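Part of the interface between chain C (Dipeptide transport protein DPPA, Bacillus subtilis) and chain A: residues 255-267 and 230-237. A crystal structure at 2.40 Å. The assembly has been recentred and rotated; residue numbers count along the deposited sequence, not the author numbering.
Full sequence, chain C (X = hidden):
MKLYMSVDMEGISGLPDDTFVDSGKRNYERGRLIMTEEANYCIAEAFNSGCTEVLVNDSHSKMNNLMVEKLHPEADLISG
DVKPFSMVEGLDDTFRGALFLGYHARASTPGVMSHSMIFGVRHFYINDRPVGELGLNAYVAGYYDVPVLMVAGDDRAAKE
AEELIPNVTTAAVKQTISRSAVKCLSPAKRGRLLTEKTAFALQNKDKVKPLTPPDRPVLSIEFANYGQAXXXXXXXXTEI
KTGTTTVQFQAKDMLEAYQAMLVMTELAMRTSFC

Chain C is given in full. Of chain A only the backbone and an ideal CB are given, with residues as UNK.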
# COMPACT_ATOMS: atom_id res chain seq x y z
N LEU C 255 44.17 0.06 12.17
CA LEU C 255 42.91 0.43 12.80
C LEU C 255 42.28 1.65 12.12
O LEU C 255 41.06 1.68 11.89
CB LEU C 255 43.12 0.70 14.30
CG LEU C 255 43.70 -0.47 15.11
CD1 LEU C 255 43.53 -0.17 16.59
CD2 LEU C 255 43.00 -1.78 14.75
N GLU C 256 43.09 2.63 11.76
CA GLU C 256 42.56 3.82 11.11
C GLU C 256 42.12 3.47 9.70
O GLU C 256 41.15 4.02 9.17
CB GLU C 256 43.62 4.94 11.03
CG GLU C 256 42.98 6.31 10.85
CD GLU C 256 43.95 7.40 10.44
OE1 GLU C 256 43.67 8.58 10.72
OE2 GLU C 256 44.99 7.08 9.81
N ALA C 257 42.84 2.54 9.09
CA ALA C 257 42.51 2.09 7.74
C ALA C 257 41.16 1.38 7.74
O ALA C 257 40.38 1.52 6.81
CB ALA C 257 43.60 1.15 7.21
N TYR C 258 40.90 0.61 8.79
CA TYR C 258 39.65 -0.11 8.88
C TYR C 258 38.49 0.88 8.98
O TYR C 258 37.52 0.81 8.23
CB TYR C 258 39.65 -1.05 10.09
CG TYR C 258 38.54 -2.07 10.05
CD1 TYR C 258 38.62 -3.19 9.22
CD2 TYR C 258 37.37 -1.90 10.79
CE1 TYR C 258 37.58 -4.10 9.12
CE2 TYR C 258 36.31 -2.81 10.70
CZ TYR C 258 36.43 -3.91 9.86
OH TYR C 258 35.38 -4.80 9.77
N GLN C 259 38.59 1.82 9.91
CA GLN C 259 37.54 2.80 10.08
C GLN C 259 37.36 3.68 8.85
O GLN C 259 36.26 4.13 8.57
CB GLN C 259 37.81 3.64 11.33
CG GLN C 259 37.55 2.85 12.60
CD GLN C 259 37.48 3.72 13.82
OE1 GLN C 259 36.89 3.35 14.83
NE2 GLN C 259 38.10 4.90 13.74
N ALA C 260 38.44 3.93 8.12
CA ALA C 260 38.33 4.73 6.91
C ALA C 260 37.48 3.92 5.91
O ALA C 260 36.72 4.48 5.12
CB ALA C 260 39.70 5.02 6.33
N MET C 261 37.64 2.60 5.94
CA MET C 261 36.87 1.72 5.06
C MET C 261 35.39 1.83 5.42
O MET C 261 34.53 1.95 4.55
CB MET C 261 37.35 0.27 5.23
CG MET C 261 36.58 -0.79 4.44
SD MET C 261 35.12 -1.41 5.33
CE MET C 261 35.83 -2.09 6.76
N LEU C 262 35.09 1.80 6.72
CA LEU C 262 33.72 1.90 7.19
C LEU C 262 33.04 3.18 6.69
O LEU C 262 31.94 3.13 6.15
CB LEU C 262 33.69 1.87 8.72
CG LEU C 262 34.07 0.52 9.36
CD1 LEU C 262 33.98 0.65 10.88
CD2 LEU C 262 33.13 -0.59 8.86
N VAL C 263 33.72 4.31 6.86
CA VAL C 263 33.18 5.60 6.44
C VAL C 263 33.09 5.74 4.93
O VAL C 263 32.07 6.19 4.41
CB VAL C 263 34.04 6.75 7.02
CG1 VAL C 263 33.56 8.09 6.50
CG2 VAL C 263 33.96 6.71 8.55
N MET C 264 34.15 5.38 4.21
CA MET C 264 34.12 5.46 2.76
C MET C 264 33.01 4.59 2.15
O MET C 264 32.33 5.02 1.22
CB MET C 264 35.48 5.07 2.17
CG MET C 264 36.54 6.18 2.27
SD MET C 264 38.16 5.64 1.71
CE MET C 264 38.89 5.30 3.28
N THR C 265 32.83 3.37 2.65
CA THR C 265 31.78 2.51 2.10
C THR C 265 30.41 3.03 2.51
O THR C 265 29.46 2.93 1.74
CB THR C 265 31.94 1.05 2.55
OG1 THR C 265 31.91 0.95 3.98
CG2 THR C 265 33.24 0.47 2.00
N GLU C 266 30.30 3.59 3.72
CA GLU C 266 29.05 4.14 4.19
C GLU C 266 28.63 5.29 3.27
O GLU C 266 27.46 5.41 2.92
CB GLU C 266 29.19 4.66 5.61
CG GLU C 266 27.87 5.05 6.23
CD GLU C 266 26.95 3.84 6.45
OE1 GLU C 266 25.72 4.03 6.53
OE2 GLU C 266 27.45 2.70 6.55
N LEU C 267 29.58 6.13 2.89
CA LEU C 267 29.30 7.24 2.00
C LEU C 267 28.89 6.73 0.63
O LEU C 267 27.93 7.21 0.04
CB LEU C 267 30.54 8.13 1.86
CG LEU C 267 30.98 8.89 3.10
CD1 LEU C 267 32.38 9.47 2.90
CD2 LEU C 267 29.98 10.01 3.39
N UNK A 230 28.44 9.28 17.84
CA UNK A 230 29.22 8.06 17.58
C UNK A 230 29.43 7.85 16.09
O UNK A 230 30.52 7.50 15.66
CB UNK A 230 28.52 6.84 18.18
N UNK A 231 28.37 8.04 15.29
CA UNK A 231 28.49 7.87 13.85
C UNK A 231 29.56 8.80 13.28
O UNK A 231 30.46 8.37 12.57
CB UNK A 231 27.14 8.13 13.17
N UNK A 232 29.46 10.09 13.60
CA UNK A 232 30.42 11.07 13.11
C UNK A 232 31.84 10.76 13.61
O UNK A 232 32.83 10.93 12.88
CB UNK A 232 30.00 12.48 13.54
N UNK A 233 31.93 10.30 14.85
CA UNK A 233 33.21 9.98 15.45
C UNK A 233 33.91 8.80 14.78
O UNK A 233 35.00 8.39 15.19
CB UNK A 233 33.02 9.68 16.94
N UNK A 234 33.28 8.26 13.75
CA UNK A 234 33.85 7.15 13.00
C UNK A 234 34.86 7.71 12.00
O UNK A 234 35.81 7.03 11.61
CB UNK A 234 32.76 6.34 12.29
N UNK A 235 34.65 8.95 11.58
CA UNK A 235 35.55 9.57 10.62
C UNK A 235 36.93 9.81 11.21
O UNK A 235 37.06 10.36 12.31
CB UNK A 235 34.96 10.89 10.12
N UNK A 236 37.99 9.41 10.49
CA UNK A 236 39.35 9.61 10.99
C UNK A 236 39.62 11.07 11.30
O UNK A 236 39.17 11.96 10.58
CB UNK A 236 40.37 9.10 9.97
N UNK A 237 40.36 11.33 12.38
CA UNK A 237 40.68 12.69 12.75
C UNK A 237 39.66 13.36 13.65
O UNK A 237 39.81 14.54 13.98
CB UNK A 237 40.85 13.53 11.48

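Chain C offers one side of a continuous helix, with E256(C), Q259(C), A260(C), V263(C) and E266(C) near chain A. Chain A crosses this side as the end of a helix, a turn and a short extended run. No hydrogen bond joins the two stretches.

Position 230 is helical. Nothing of chain C lies within 5.5 Å of its ideal CB, so this helix sets almost no demand, and many residues would fit. It is E230(A), with chi1 m. It makes no contact here, and its OE1 is hydrogen-bonded elsewhere in the structure.

Position 231 is also helical, and its CA-to-CB bond points sideways. The ideal CB touches nothing, but the carboxylate of E266(C) lies further off. A short side chain would stop before it. A long one could reach, whether basic, polar or a large aromatic. The residue is W231(A). Its ring extends until CH2 is 3.5 Å from OE1 of E266(C). The approach to the ring is oblique, and the contact is one of packing.

Position 232 points away from chain C, so the visible helix does not choose its side chain. It is A232(A). It starts a type I turn that runs to position 235, where the backbone N donates to O of A232(A) at 3.0 Å.

Position 233 lies within that turn, at phi/psi -66/2, and also points away. Small or polar residues are common at such places, though others would be accepted. It is N233(A), with chi1 t, and it makes no close contact with chain C.

Position 234 is the next turn residue. Its CB points sideways, yet the ideal CB is 3.9 Å from CG2 of V263(C). An apolar side chain of medium size would suit: leucine, isoleucine, valine or methionine. It is L234(A), which has the largest covered area on the chain A side. Its CB packs 3.9 Å from CG2 of V263(C). The same methyl, CG2 of V263(C), is 3.6 Å from the backbone O of L234(A).

Position 235 points away, with its ideal CB 4.6 Å from CG2 of V263(C). Chain C therefore says little about the rest of the side chain. It is M235(A), with chi1 and chi2 both t. The closest contact comes from its backbone, N to CG2 of V263(C) at 3.8 Å.

Position 236 points toward the helix. Its ideal CB is 3.4 Å from OE1 of E256(C), and the small A260(C) leaves room beside it. Phi/psi of -56/142 permits proline, and a compact apolar residue such as alanine or valine is also plausible. It is P236(A). Its CG lies 4.2 Å from CB of A260(C), an apolar contact, and its CB is 3.6 Å from OE1 of E256(C).

Position 237 has phi/psi 88/3. A CB here would be jammed against the carbonyl O of the preceding residue, so the backbone itself calls for glycine. It is G237(A).

Chain A (230-237) EWANLMPG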
# COMPACT_ATOMS: atom_id res chain seq x y z
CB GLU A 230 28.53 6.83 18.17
CG GLU A 230 28.34 6.88 19.68
CD GLU A 230 27.57 5.69 20.22
OE1 GLU A 230 26.49 5.37 19.66
OE2 GLU A 230 28.05 5.08 21.22
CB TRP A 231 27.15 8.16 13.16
CG TRP A 231 26.30 6.94 12.85
CD1 TRP A 231 25.15 6.54 13.48
CD2 TRP A 231 26.52 5.99 11.80
NE1 TRP A 231 24.64 5.41 12.88
CE2 TRP A 231 25.46 5.05 11.85
CE3 TRP A 231 27.51 5.84 10.82
CZ2 TRP A 231 25.36 3.98 10.95
CZ3 TRP A 231 27.41 4.77 9.92
CH2 TRP A 231 26.34 3.86 10.00
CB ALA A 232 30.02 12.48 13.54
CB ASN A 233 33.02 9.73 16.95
CG ASN A 233 34.33 9.63 17.69
OD1 ASN A 233 35.28 10.39 17.41
ND2 ASN A 233 34.41 8.72 18.66
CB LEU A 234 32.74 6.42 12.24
CG LEU A 234 32.39 4.98 12.59
CD1 LEU A 234 32.45 4.74 14.09
CD2 LEU A 234 31.00 4.70 12.05
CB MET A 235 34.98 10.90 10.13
CG MET A 235 35.70 11.46 8.93
SD MET A 235 35.00 13.00 8.35
CE MET A 235 35.95 14.19 9.35
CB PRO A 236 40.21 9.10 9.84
CG PRO A 236 39.35 8.06 9.19
CD PRO A 236 38.00 8.74 9.18
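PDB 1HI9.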